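Local structure of nitrophorin Cim l NP (Cimex lectularius, 2IMQ) at residues 94-105 and 117-128. The protein carries nitric oxide on a heme group in bed bug saliva and releases it into the host during feeding, which dilates the blood vessels. Residues are numbered along the deposited sequence; the frame is centred on the assembly and turned at random.
Sequences HLDQNTLKNETI and GIVTSFTIYNKR
The guanidinium of R128 clamps a single backbone oxygen, K101 O, with two nitrogens: NH2 bonds to it at 2.9 Å and NH1 at 3.0 Å, and the oxygen lies 1° out of the guanidinium plane. The clamp sits where the edge strand of the antiparallel hairpin 103-108/116-124 begins, at the edge of a DNase I-like beta-sandwich. R128 lies on strand 127-135, third in a mixed five-stranded sheet, and reaches across strand 116-124, one guanidinium face passing over the backbone at S121 and F122. NH1 also bonds to T123 OG1, which helps fix the rotation of the group. K101 takes a left-handed backbone conformation (phi 47°), interrupting the extended chain; just before it L100 O accepts from T123 N, and beyond it regular pairing starts. E103 and S121 form a hydrogen-bonded pair, with S121 N meeting E103 O at 2.8 Å, and I105 and V119 form the next. Between them, at the non-hydrogen-bonded pair, T104 OG1 and T120 OG1 are 2.7 Å apart and hydrogen-bonded, both hydroxyls standing beside their own backbone N (chi1 -71° for T104, T120 in the same rotamer). This face turns toward the other sheet, where T120 touches L86 and F122 packs on L76 and V88. On the reverse face I105 CG1 lies alongside V119 CB at 3.8 Å. At the far end, the chain at 94-100 packs against I124 and Y125, the first residues of the type I' turn 124-127. There L95 CD2 and L100 CD1 both pack on I124 CG2, and a water joins H94 O to Y125 N. H94 NE2 bonds to D38, while H94 ND1 and Y125 OH share a hydrogen bond of 2.7 Å, the hydroxyl lying at the edge of the imidazole, in its plane.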
loop_
_atom_site.group_PDB
_atom_site.type_symbol
_atom_site.label_atom_id
_atom_site.label_comp_id
_atom_site.label_asym_id
_atom_site.label_seq_id
_atom_site.Cartn_x
_atom_site.Cartn_y
_atom_site.Cartn_z
ATOM N N HIS A 94 -3.188 -8.941 20.852
ATOM C CA HIS A 94 -1.772 -9.201 20.612
ATOM C C HIS A 94 -0.850 -8.187 21.294
ATOM O O HIS A 94 0.373 -8.350 21.295
ATOM C CB HIS A 94 -1.526 -9.173 19.108
ATOM C CG HIS A 94 -2.281 -10.217 18.360
ATOM N ND1 HIS A 94 -2.337 -11.537 18.753
ATOM C CD2 HIS A 94 -2.967 -10.145 17.199
ATOM C CE1 HIS A 94 -3.030 -12.231 17.872
ATOM N NE2 HIS A 94 -3.407 -11.407 16.907
ATOM N N LEU A 95 -1.416 -7.117 21.817
ATOM C CA LEU A 95 -0.638 -5.965 22.229
ATOM C C LEU A 95 -0.116 -6.099 23.666
ATOM O O LEU A 95 -0.879 -6.398 24.583
ATOM C CB LEU A 95 -1.440 -4.688 22.107
ATOM C CG LEU A 95 -2.007 -4.431 20.697
ATOM C CD1 LEU A 95 -2.662 -3.083 20.706
ATOM C CD2 LEU A 95 -0.962 -4.512 19.549
ATOM N N ASP A 96 1.196 -5.927 23.815
ATOM C CA ASP A 96 1.837 -5.776 25.147
ATOM C C ASP A 96 2.477 -4.391 25.142
ATOM O O ASP A 96 3.486 -4.142 24.450
ATOM C CB ASP A 96 2.852 -6.883 25.408
ATOM C CG ASP A 96 3.550 -6.740 26.791
ATOM O OD1 ASP A 96 3.277 -5.762 27.509
ATOM O OD2 ASP A 96 4.411 -7.561 27.213
ATOM N N GLN A 97 1.874 -3.454 25.854
ATOM C CA GLN A 97 2.354 -2.076 25.838
ATOM C C GLN A 97 3.814 -1.907 26.227
ATOM O O GLN A 97 4.453 -0.923 25.840
ATOM C CB GLN A 97 1.501 -1.206 26.737
ATOM C CG GLN A 97 1.988 0.244 26.848
ATOM C CD GLN A 97 0.962 1.199 27.437
ATOM O OE1 GLN A 97 0.293 0.881 28.442
ATOM N NE2 GLN A 97 0.861 2.400 26.845
ATOM N N ASN A 98 4.325 -2.829 27.034
ATOM C CA ASN A 98 5.712 -2.729 27.497
ATOM C C ASN A 98 6.742 -2.977 26.417
ATOM O O ASN A 98 7.883 -2.516 26.529
ATOM C CB ASN A 98 5.955 -3.700 28.676
ATOM C CG ASN A 98 5.287 -3.237 29.970
ATOM O OD1 ASN A 98 5.184 -2.039 30.236
ATOM N ND2 ASN A 98 4.811 -4.194 30.762
ATOM N N THR A 99 6.347 -3.707 25.375
ATOM C CA THR A 99 7.285 -4.127 24.336
ATOM C C THR A 99 6.855 -3.633 22.957
ATOM O O THR A 99 7.581 -3.835 22.009
ATOM C CB THR A 99 7.349 -5.655 24.216
ATOM O OG1 THR A 99 6.039 -6.179 23.914
ATOM C CG2 THR A 99 7.807 -6.337 25.517
ATOM N N LEU A 100 5.706 -2.999 22.859
ATOM C CA LEU A 100 5.183 -2.648 21.513
ATOM C C LEU A 100 6.103 -1.702 20.753
ATOM O O LEU A 100 6.279 -1.812 19.543
ATOM C CB LEU A 100 3.829 -1.996 21.687
ATOM C CG LEU A 100 3.047 -1.680 20.410
ATOM C CD1 LEU A 100 2.710 -2.902 19.705
ATOM C CD2 LEU A 100 1.799 -0.946 20.764
ATOM N N LYS A 101 6.699 -0.745 21.426
ATOM C CA LYS A 101 7.621 0.199 20.798
ATOM C C LYS A 101 7.024 0.757 19.482
ATOM O O LYS A 101 7.653 0.740 18.394
ATOM C CB LYS A 101 8.991 -0.470 20.597
ATOM C CG LYS A 101 9.687 -0.848 21.917
ATOM C CD LYS A 101 9.829 0.326 22.838
ATOM C CE LYS A 101 10.328 -0.110 24.230
ATOM N NZ LYS A 101 9.629 0.695 25.288
ATOM N N ASN A 102 5.830 1.294 19.604
ATOM C CA ASN A 102 5.098 1.862 18.437
ATOM C C ASN A 102 5.762 3.164 17.979
ATOM O O ASN A 102 5.827 4.159 18.754
ATOM C CB ASN A 102 3.656 2.085 18.883
ATOM C CG ASN A 102 2.731 2.505 17.757
ATOM O OD1 ASN A 102 3.029 2.341 16.581
ATOM N ND2 ASN A 102 1.591 3.058 18.124
ATOM N N GLU A 103 6.241 3.214 16.729
ATOM C CA GLU A 103 6.982 4.368 16.246
ATOM C C GLU A 103 6.621 4.629 14.804
ATOM O O GLU A 103 6.481 3.686 14.031
ATOM C CB GLU A 103 8.477 4.101 16.340
ATOM C CG GLU A 103 9.033 3.998 17.757
ATOM C CD GLU A 103 8.741 5.228 18.600
ATOM O OE1 GLU A 103 8.501 5.086 19.830
ATOM O OE2 GLU A 103 8.778 6.335 18.052
ATOM N N THR A 104 6.514 5.898 14.458
ATOM C CA THR A 104 6.281 6.319 13.064
ATOM C C THR A 104 7.249 7.415 12.695
ATOM O O THR A 104 7.563 8.290 13.528
ATOM C CB THR A 104 4.864 6.847 12.915
ATOM O OG1 THR A 104 3.941 5.757 13.013
ATOM C CG2 THR A 104 4.608 7.410 11.522
ATOM N N ILE A 105 7.803 7.353 11.493
ATOM C CA ILE A 105 8.537 8.446 10.931
ATOM C C ILE A 105 7.863 8.922 9.650
ATOM O O ILE A 105 7.171 8.168 8.956
ATOM C CB ILE A 105 10.035 8.061 10.610
ATOM C CG1 ILE A 105 10.114 7.026 9.493
ATOM C CG2 ILE A 105 10.806 7.656 11.914
ATOM C CD1 ILE A 105 11.341 7.160 8.652
ATOM N N GLY A 117 7.471 9.646 2.262
ATOM C CA GLY A 117 6.771 8.529 2.742
ATOM C C GLY A 117 6.613 8.535 4.236
ATOM O O GLY A 117 7.031 9.481 4.950
ATOM N N ILE A 118 5.994 7.472 4.706
ATOM C CA ILE A 118 5.654 7.229 6.145
ATOM C C ILE A 118 6.037 5.824 6.463
ATOM O O ILE A 118 5.740 4.902 5.679
ATOM C CB ILE A 118 4.170 7.401 6.378
ATOM C CG1 ILE A 118 3.657 8.777 5.900
ATOM C CG2 ILE A 118 3.800 7.216 7.905
ATOM C CD1 ILE A 118 2.198 8.888 5.821
ATOM N N VAL A 119 6.655 5.612 7.635
ATOM C CA VAL A 119 6.869 4.269 8.104
ATOM C C VAL A 119 6.318 4.141 9.524
ATOM O O VAL A 119 6.716 4.897 10.376
ATOM C CB VAL A 119 8.362 3.864 8.170
ATOM C CG1 VAL A 119 8.478 2.420 8.418
ATOM C CG2 VAL A 119 9.083 4.221 6.951
ATOM N N THR A 120 5.461 3.177 9.742
ATOM C CA THR A 120 4.941 2.858 11.092
ATOM C C THR A 120 5.387 1.475 11.429
ATOM O O THR A 120 5.187 0.524 10.672
ATOM C CB THR A 120 3.405 2.977 11.075
ATOM O OG1 THR A 120 3.037 4.343 10.916
ATOM C CG2 THR A 120 2.768 2.486 12.375
ATOM N N SER A 121 5.975 1.329 12.636
ATOM C CA SER A 121 6.535 0.078 13.074
ATOM C C SER A 121 6.085 -0.236 14.510
ATOM O O SER A 121 5.824 0.641 15.288
ATOM C CB SER A 121 8.078 0.122 13.068
ATOM O OG SER A 121 8.583 0.406 11.766
ATOM N N PHE A 122 6.066 -1.493 14.822
ATOM C CA PHE A 122 5.618 -1.983 16.172
ATOM C C PHE A 122 6.002 -3.416 16.347
ATOM O O PHE A 122 6.266 -4.158 15.389
ATOM C CB PHE A 122 4.090 -1.817 16.317
ATOM C CG PHE A 122 3.290 -2.712 15.400
ATOM C CD1 PHE A 122 2.866 -3.937 15.840
ATOM C CD2 PHE A 122 2.943 -2.305 14.088
ATOM C CE1 PHE A 122 2.169 -4.775 15.040
ATOM C CE2 PHE A 122 2.230 -3.161 13.259
ATOM C CZ PHE A 122 1.847 -4.389 13.726
ATOM N N THR A 123 6.060 -3.830 17.615
ATOM C CA THR A 123 6.495 -5.159 17.909
ATOM C C THR A 123 5.414 -5.911 18.646
ATOM O O THR A 123 4.837 -5.403 19.602
ATOM C CB THR A 123 7.743 -5.055 18.819
ATOM O OG1 THR A 123 8.848 -4.540 18.056
ATOM C CG2 THR A 123 8.167 -6.411 19.309
ATOM N N ILE A 124 5.145 -7.132 18.198
ATOM C CA ILE A 124 4.272 -8.061 18.904
ATOM C C ILE A 124 4.950 -9.407 18.937
ATOM O O ILE A 124 5.556 -9.840 17.965
ATOM C CB ILE A 124 2.801 -8.146 18.330
ATOM C CG1 ILE A 124 2.776 -8.441 16.835
ATOM C CG2 ILE A 124 2.105 -6.854 18.602
ATOM C CD1 ILE A 124 1.362 -8.704 16.298
ATOM N N TYR A 125 4.881 -10.060 20.102
ATOM C CA TYR A 125 5.502 -11.353 20.287
ATOM C C TYR A 125 6.985 -11.319 19.941
ATOM O O TYR A 125 7.536 -12.255 19.341
ATOM C CB TYR A 125 4.742 -12.415 19.514
ATOM C CG TYR A 125 3.260 -12.437 19.823
ATOM C CD1 TYR A 125 2.312 -12.038 18.884
ATOM C CD2 TYR A 125 2.788 -12.903 21.058
ATOM C CE1 TYR A 125 0.976 -12.068 19.159
ATOM C CE2 TYR A 125 1.432 -12.935 21.345
ATOM C CZ TYR A 125 0.526 -12.533 20.404
ATOM O OH TYR A 125 -0.821 -12.594 20.687
ATOM N N ASN A 126 7.603 -10.207 20.281
ATOM C CA ASN A 126 8.989 -9.983 20.042
ATOM C C ASN A 126 9.435 -10.009 18.569
ATOM O O ASN A 126 10.594 -10.193 18.285
ATOM C CB ASN A 126 9.804 -10.987 20.854
ATOM C CG ASN A 126 11.189 -10.517 21.095
ATOM O OD1 ASN A 126 11.410 -9.328 21.343
ATOM N ND2 ASN A 126 12.161 -11.433 20.982
ATOM N N LYS A 127 8.494 -9.783 17.656
ATOM C CA LYS A 127 8.766 -9.631 16.223
ATOM C C LYS A 127 8.365 -8.243 15.788
ATOM O O LYS A 127 7.279 -7.780 16.137
ATOM C CB LYS A 127 7.968 -10.653 15.437
ATOM C CG LYS A 127 8.246 -12.091 15.755
ATOM C CD LYS A 127 9.656 -12.474 15.447
ATOM C CE LYS A 127 10.032 -13.816 16.075
ATOM N NZ LYS A 127 10.960 -13.585 17.203
ATOM N N ARG A 128 9.236 -7.607 14.998
ATOM C CA ARG A 128 9.031 -6.229 14.585
ATOM C C ARG A 128 8.430 -6.138 13.200
ATOM O O ARG A 128 8.950 -6.703 12.273
ATOM C CB ARG A 128 10.296 -5.381 14.629
ATOM C CG ARG A 128 10.018 -3.900 14.500
ATOM C CD ARG A 128 10.634 -3.115 15.513
ATOM N NE ARG A 128 10.367 -1.703 15.492
ATOM C CZ ARG A 128 9.591 -1.065 16.329
ATOM N NH1 ARG A 128 8.850 -1.732 17.215
ATOM N NH2 ARG A 128 9.514 0.260 16.266
HETATM O O HOH W 1 3.013 -8.793 21.935
HETATM O O HOH W 2 3.601 -5.931 22.075
HETATM O O HOH W 3 7.018 -8.442 22.375
HETATM O O HOH W 4 8.647 3.303 11.979
#